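Local coordinates for protein putative thioesterase yhdA (Lactococcus lactis subsp. lactis, PDB 3GEK) that is probably a hotdog-fold acyl-CoA thioesterase of the PaaI family, perhaps acting on 1,4-dihydroxy-2-naphthoyl-CoA, though its function has not been established, at residues Gly45-Glu57 / Ile79-Val93. The protein carries 7 engineered substitutions. Sequence-based numbering, arbitrary orientation.
Engineered in segment 79-93: Asn80 (natural residue Ser), Pro86 (natural residue Ser).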
# COMPACT_ATOMS: atom_id res chain seq x y z
N GLY A 45 -0.72 -17.34 19.41
CA GLY A 45 0.01 -16.76 20.54
C GLY A 45 0.93 -15.61 20.20
O GLY A 45 1.67 -15.12 21.06
N PHE A 46 0.91 -15.17 18.94
CA PHE A 46 1.71 -14.04 18.48
C PHE A 46 0.92 -12.74 18.58
O PHE A 46 -0.30 -12.77 18.79
CB PHE A 46 2.21 -14.25 17.04
CG PHE A 46 3.16 -15.40 16.89
CD1 PHE A 46 4.48 -15.30 17.32
CD2 PHE A 46 2.74 -16.60 16.31
CE1 PHE A 46 5.37 -16.37 17.19
CE2 PHE A 46 3.62 -17.67 16.17
CZ PHE A 46 4.93 -17.56 16.61
N LEU A 47 1.61 -11.61 18.45
CA LEU A 47 0.95 -10.32 18.37
C LEU A 47 0.10 -10.25 17.10
O LEU A 47 0.60 -10.46 15.99
CB LEU A 47 1.96 -9.16 18.42
CG LEU A 47 1.47 -7.74 18.08
CD1 LEU A 47 0.39 -7.25 19.05
CD2 LEU A 47 2.63 -6.74 18.03
N ASN A 48 -1.19 -9.98 17.29
CA ASN A 48 -2.13 -9.81 16.20
C ASN A 48 -1.78 -8.57 15.38
O ASN A 48 -1.47 -7.51 15.94
CB ASN A 48 -3.54 -9.70 16.80
CG ASN A 48 -4.64 -9.70 15.75
OD1 ASN A 48 -4.41 -9.56 14.55
ND2 ASN A 48 -5.88 -9.85 16.22
N GLY A 49 -1.83 -8.71 14.06
CA GLY A 49 -1.48 -7.63 13.13
C GLY A 49 -2.47 -6.50 13.19
O GLY A 49 -2.11 -5.33 12.99
N GLY A 50 -3.73 -6.84 13.48
CA GLY A 50 -4.79 -5.85 13.66
C GLY A 50 -4.49 -4.86 14.77
O GLY A 50 -4.82 -3.68 14.66
N ALA A 51 -3.88 -5.35 15.85
CA ALA A 51 -3.46 -4.51 16.98
C ALA A 51 -2.36 -3.54 16.57
O ALA A 51 -2.42 -2.36 16.92
CB ALA A 51 -3.02 -5.38 18.15
N SER A 52 -1.36 -4.03 15.84
CA SER A 52 -0.28 -3.20 15.29
C SER A 52 -0.80 -2.15 14.30
O SER A 52 -0.39 -0.99 14.34
CB SER A 52 0.80 -4.06 14.63
OG SER A 52 1.39 -4.94 15.58
N LEU A 53 -1.69 -2.58 13.40
CA LEU A 53 -2.34 -1.66 12.46
C LEU A 53 -3.06 -0.55 13.20
O LEU A 53 -2.88 0.63 12.87
CB LEU A 53 -3.35 -2.41 11.60
CG LEU A 53 -2.96 -3.01 10.25
CD1 LEU A 53 -1.50 -3.44 10.19
CD2 LEU A 53 -3.91 -4.20 9.98
N ALA A 54 -3.86 -0.93 14.19
CA ALA A 54 -4.60 0.02 15.00
C ALA A 54 -3.67 0.95 15.77
O ALA A 54 -3.93 2.15 15.86
CB ALA A 54 -5.53 -0.71 15.95
N LEU A 55 -2.58 0.41 16.31
CA LEU A 55 -1.57 1.21 17.01
C LEU A 55 -1.00 2.29 16.09
O LEU A 55 -0.82 3.44 16.50
CB LEU A 55 -0.44 0.31 17.54
CG LEU A 55 0.88 0.92 18.04
CD1 LEU A 55 0.66 1.79 19.25
CD2 LEU A 55 1.91 -0.16 18.36
N ALA A 56 -0.71 1.91 14.84
CA ALA A 56 -0.13 2.83 13.86
C ALA A 56 -1.09 3.94 13.49
O ALA A 56 -0.70 5.11 13.46
CB ALA A 56 0.30 2.09 12.63
N GLU A 57 -2.34 3.59 13.19
CA GLU A 57 -3.35 4.58 12.79
C GLU A 57 -3.67 5.54 13.94
O GLU A 57 -3.83 6.74 13.73
CB GLU A 57 -4.61 3.89 12.24
CG GLU A 57 -5.58 4.87 11.54
CD GLU A 57 -6.66 4.20 10.70
OE1 GLU A 57 -6.37 3.18 10.04
OE2 GLU A 57 -7.81 4.72 10.67
N ILE A 79 -3.68 3.45 4.82
CA ILE A 79 -2.74 2.70 5.63
C ILE A 79 -2.20 1.51 4.84
O ILE A 79 -2.97 0.74 4.24
CB ILE A 79 -3.37 2.30 7.02
CG1 ILE A 79 -2.31 1.83 8.02
CG2 ILE A 79 -4.53 1.31 6.85
CD1 ILE A 79 -1.96 0.36 7.94
N ASN A 80 -0.88 1.39 4.80
CA ASN A 80 -0.22 0.22 4.23
C ASN A 80 0.75 -0.37 5.24
O ASN A 80 1.55 0.36 5.83
CB ASN A 80 0.56 0.59 2.96
CG ASN A 80 1.09 -0.64 2.24
OD1 ASN A 80 0.36 -1.29 1.49
ND2 ASN A 80 2.36 -0.95 2.45
N ALA A 81 0.68 -1.68 5.43
CA ALA A 81 1.55 -2.36 6.37
C ALA A 81 2.18 -3.61 5.78
O ALA A 81 1.55 -4.34 5.01
CB ALA A 81 0.81 -2.71 7.64
N ASN A 82 3.44 -3.83 6.14
CA ASN A 82 4.14 -5.06 5.85
C ASN A 82 4.58 -5.64 7.18
O ASN A 82 5.30 -4.98 7.93
CB ASN A 82 5.34 -4.80 4.94
CG ASN A 82 4.93 -4.43 3.53
OD1 ASN A 82 4.53 -5.29 2.75
ND2 ASN A 82 5.03 -3.14 3.20
N HIS A 83 4.12 -6.85 7.49
CA HIS A 83 4.51 -7.56 8.70
C HIS A 83 5.74 -8.39 8.40
O HIS A 83 5.67 -9.37 7.66
CB HIS A 83 3.37 -8.46 9.21
CG HIS A 83 2.10 -7.72 9.51
ND1 HIS A 83 2.03 -6.68 10.41
CD2 HIS A 83 0.84 -7.89 9.04
CE1 HIS A 83 0.80 -6.22 10.47
NE2 HIS A 83 0.05 -6.94 9.64
N LEU A 84 6.87 -7.97 8.97
CA LEU A 84 8.18 -8.56 8.65
C LEU A 84 8.57 -9.75 9.52
O LEU A 84 9.02 -10.77 9.02
CB LEU A 84 9.28 -7.49 8.73
CG LEU A 84 9.35 -6.33 7.73
CD1 LEU A 84 8.55 -6.58 6.45
CD2 LEU A 84 8.90 -5.05 8.38
N ASN A 85 8.40 -9.59 10.83
CA ASN A 85 8.84 -10.58 11.81
C ASN A 85 7.75 -10.86 12.84
O ASN A 85 7.04 -9.94 13.25
CB ASN A 85 10.11 -10.10 12.51
CG ASN A 85 11.31 -10.04 11.58
OD1 ASN A 85 11.80 -8.96 11.25
ND2 ASN A 85 11.79 -11.21 11.14
N PRO A 86 7.63 -12.13 13.27
CA PRO A 86 6.62 -12.44 14.28
C PRO A 86 7.02 -11.95 15.67
O PRO A 86 8.19 -12.03 16.06
CB PRO A 86 6.57 -13.97 14.24
CG PRO A 86 7.93 -14.38 13.82
CD PRO A 86 8.39 -13.32 12.86
N LYS A 87 6.03 -11.45 16.40
CA LYS A 87 6.20 -11.02 17.77
C LYS A 87 5.32 -11.88 18.68
O LYS A 87 4.10 -11.88 18.53
CB LYS A 87 5.86 -9.53 17.91
CG LYS A 87 5.73 -8.99 19.35
CD LYS A 87 6.99 -9.16 20.18
CE LYS A 87 6.83 -8.50 21.54
NZ LYS A 87 7.73 -9.09 22.57
N LYS A 88 5.95 -12.62 19.58
CA LYS A 88 5.22 -13.34 20.61
C LYS A 88 4.48 -12.33 21.47
O LYS A 88 5.04 -11.29 21.86
CB LYS A 88 6.18 -14.18 21.47
CG LYS A 88 5.48 -15.27 22.26
CD LYS A 88 6.48 -16.14 23.01
CE LYS A 88 5.81 -17.41 23.54
NZ LYS A 88 5.02 -17.17 24.78
N CYS A 89 3.21 -12.61 21.76
CA CYS A 89 2.35 -11.64 22.42
C CYS A 89 2.64 -11.54 23.92
O CYS A 89 1.91 -12.09 24.74
CB CYS A 89 0.88 -11.98 22.16
SG CYS A 89 -0.25 -10.61 22.45
N GLU A 90 3.73 -10.84 24.25
CA GLU A 90 4.16 -10.59 25.63
C GLU A 90 5.12 -9.40 25.65
O GLU A 90 5.71 -9.05 24.63
CB GLU A 90 4.86 -11.83 26.21
CG GLU A 90 6.10 -12.27 25.44
CD GLU A 90 6.75 -13.54 25.97
OE1 GLU A 90 6.31 -14.08 27.01
OE2 GLU A 90 7.73 -13.99 25.33
N GLY A 91 5.28 -8.79 26.82
CA GLY A 91 6.13 -7.61 26.96
C GLY A 91 5.51 -6.40 26.28
O GLY A 91 4.36 -6.05 26.55
N PHE A 92 6.27 -5.76 25.39
CA PHE A 92 5.81 -4.55 24.69
C PHE A 92 6.48 -4.37 23.34
O PHE A 92 7.53 -4.96 23.06
CB PHE A 92 6.06 -3.31 25.56
CG PHE A 92 7.52 -2.97 25.74
CD1 PHE A 92 8.26 -3.54 26.77
CD2 PHE A 92 8.15 -2.09 24.87
CE1 PHE A 92 9.61 -3.23 26.94
CE2 PHE A 92 9.51 -1.78 25.03
CZ PHE A 92 10.23 -2.35 26.06
N VAL A 93 5.85 -3.54 22.50
CA VAL A 93 6.44 -3.07 21.25
C VAL A 93 6.55 -1.54 21.24
O VAL A 93 5.80 -0.84 21.93
CB VAL A 93 5.63 -3.52 20.00
CG1 VAL A 93 5.70 -5.05 19.81
CG2 VAL A 93 4.18 -3.02 20.07
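Phe46 and Lys88 form a single beta bridge, with a backbone hydrogen bond on each flank: Cys89 N to Gly45 O at 3.0 Å, and Leu47 N to Lys87 O, whose modelled 2.5 Å is doubtfully short. Phe46 turns its ring edge to the Lys87 carbonyl and lies alongside the engineered Pro86, pointing the same way, with CD1 4.0 Å from Pro86 CB. In Leu47, CG anti to the backbone N (chi1 168°) carries CD2 to Val93 CG1, tip to tip at 3.9 Å; the other Val93 branch, CG2, slides past Leu55 CD2. Deeper in, Leu53 CD1 reaches the strand, touching both Ala81 CB (3.5 Å) and His83 CE1 (3.6 Å), while Gly49 CA approaches the same imidazole. Asn48 N-caps the helix, its OD1 accepting from Gly50 N. Ser122 bonds His83 ND1; Glu57 OE1 bonds His83 NE2 of the second subunit, and the reciprocal bond is weak, linking helix 49-68 and strand 73-83 across the interface. Within the loop, Lys87 NZ donates to Glu90 O and forms a salt bridge with Glu116. The hotdog arrangement is plain here: helix 49-68 lies against the curled antiparallel sheet, and strand 73-83 continues that sheet into the second subunit.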